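PDB 2R91: 2-Keto-3-deoxy-(6-phospho-)gluconate aldolase from Thermoproteus tenax, which is an aldolase of the dihydrodipicolinate synthetase family, built on a TIM-barrel fold and assembled from four chains. Local coordinates for residues V152-T155 and A160-L163. Sequence-based numbering, arbitrary orientation.
Sequences VKDT and AHTL. With SO4 (sulfate ion), chain E.
In the sixth beta-alpha unit of the TIM barrel, the end of strand 149-154 meets the start of helix 159-168 through a buried carboxylate, Asp-154, which faces the helix and bonds to His-161 and Thr-162. Both bonds fall on one oxygen, OD2. The hydroxyl OG1 of Thr-162 donates to Asp-154 OD2 over 2.7 Å on the anti side, while ND1 of His-161 donates to the same OD2 over 2.8 Å on the syn side, its N-H...O angle 159°. The two donors are tilted out of the carboxylate plane, to opposite faces. The oxygen lies near the imidazole plane, at the ring edge, as suits an N-H donor, and carboxylate and ring planes are 34° apart. With chi1 at -174°, CG of His-161 stands opposite the backbone N, and this swings the ring across toward the strand.

Successive residues of a beta strand point to alternate sides, here into the barrel and out to the helices. Asp-154 therefore looks outward, whereas its neighbour Lys-153 points into the barrel, where NZ lies 2.9 Å from O1 of a sulfate ion, although the placement of that amine is less certain. Tyr-128 and Thr-42 also bind the sulfate, probably a remnant of the crystallisation liquor.

A hydroxyl suits Thr-162 because it both donates and accepts: besides giving its proton to Asp-154, OG1 accepts from ND2 of Asn-176 on the next strand. Histidine offers a second ring nitrogen, and His-161 NE2 bonds to Asp-137, so the ring bridges two carboxylates, which would probably favour its protonated form.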
loop_
_atom_site.group_PDB
_atom_site.type_symbol
_atom_site.label_atom_id
_atom_site.label_comp_id
_atom_site.label_asym_id
_atom_site.label_seq_id
_atom_site.Cartn_x
_atom_site.Cartn_y
_atom_site.Cartn_z
ATOM N N VAL A 152 -7.060 -24.306 3.203
ATOM C CA VAL A 152 -6.879 -22.858 3.006
ATOM C C VAL A 152 -7.691 -22.369 1.808
ATOM O O VAL A 152 -7.668 -22.980 0.723
ATOM C CB VAL A 152 -5.371 -22.471 2.846
ATOM C CG1 VAL A 152 -5.189 -20.947 2.771
ATOM C CG2 VAL A 152 -4.529 -23.037 3.982
ATOM N N LYS A 153 -8.425 -21.275 1.993
ATOM C CA LYS A 153 -9.014 -20.580 0.855
ATOM C C LYS A 153 -8.339 -19.240 0.831
ATOM O O LYS A 153 -8.458 -18.492 1.791
ATOM C CB LYS A 153 -10.520 -20.375 1.005
ATOM C CG LYS A 153 -11.117 -19.377 -0.077
ATOM C CD LYS A 153 -12.573 -18.987 0.265
ATOM C CE LYS A 153 -13.323 -18.031 -0.725
ATOM N NZ LYS A 153 -12.516 -17.240 -1.730
ATOM N N ASP A 154 -7.604 -18.949 -0.251
ATOM C CA ASP A 154 -6.804 -17.727 -0.337
ATOM C C ASP A 154 -7.410 -16.863 -1.439
ATOM O O ASP A 154 -7.255 -17.142 -2.646
ATOM C CB ASP A 154 -5.334 -18.097 -0.609
ATOM C CG ASP A 154 -4.354 -16.912 -0.425
ATOM O OD1 ASP A 154 -4.650 -15.982 0.346
ATOM O OD2 ASP A 154 -3.274 -16.915 -1.084
ATOM N N THR A 155 -8.178 -15.856 -1.030
ATOM C CA THR A 155 -8.798 -14.942 -1.992
ATOM C C THR A 155 -7.759 -13.856 -2.194
ATOM O O THR A 155 -7.637 -12.938 -1.401
ATOM C CB THR A 155 -10.185 -14.383 -1.535
ATOM O OG1 THR A 155 -11.117 -15.472 -1.476
ATOM C CG2 THR A 155 -10.729 -13.396 -2.578
ATOM N N ALA A 160 1.389 -17.203 -6.274
ATOM C CA ALA A 160 2.521 -17.737 -5.502
ATOM C C ALA A 160 2.204 -17.770 -4.000
ATOM O O ALA A 160 2.583 -18.675 -3.317
ATOM C CB ALA A 160 3.769 -16.904 -5.746
ATOM N N HIS A 161 1.520 -16.754 -3.506
ATOM C CA HIS A 161 1.120 -16.718 -2.082
ATOM C C HIS A 161 0.268 -17.969 -1.795
ATOM O O HIS A 161 0.470 -18.685 -0.796
ATOM C CB HIS A 161 0.351 -15.394 -1.841
ATOM C CG HIS A 161 0.008 -15.143 -0.403
ATOM N ND1 HIS A 161 -1.086 -15.721 0.208
ATOM C CD2 HIS A 161 0.620 -14.391 0.546
ATOM C CE1 HIS A 161 -1.140 -15.331 1.475
ATOM N NE2 HIS A 161 -0.122 -14.518 1.709
ATOM N N THR A 162 -0.665 -18.270 -2.696
ATOM C CA THR A 162 -1.536 -19.444 -2.529
ATOM C C THR A 162 -0.764 -20.756 -2.611
ATOM O O THR A 162 -0.933 -21.660 -1.762
ATOM C CB THR A 162 -2.690 -19.440 -3.545
ATOM O OG1 THR A 162 -3.351 -18.184 -3.497
ATOM C CG2 THR A 162 -3.724 -20.553 -3.244
ATOM N N LEU A 163 0.095 -20.871 -3.635
ATOM C CA LEU A 163 0.919 -22.060 -3.799
ATOM C C LEU A 163 1.769 -22.311 -2.561
ATOM O O LEU A 163 2.003 -23.442 -2.184
ATOM C CB LEU A 163 1.830 -21.919 -5.055
ATOM C CG LEU A 163 1.150 -22.291 -6.383
ATOM C CD1 LEU A 163 1.897 -21.686 -7.593
ATOM C CD2 LEU A 163 1.042 -23.821 -6.521
HETATM S S SO4 E . -15.171 -14.898 -1.725
HETATM O O1 SO4 E . -13.871 -14.807 -1.008
HETATM O O2 SO4 E . -14.899 -15.812 -2.861
HETATM O O3 SO4 E . -16.346 -15.234 -0.941
HETATM O O4 SO4 E . -15.577 -13.585 -2.287
#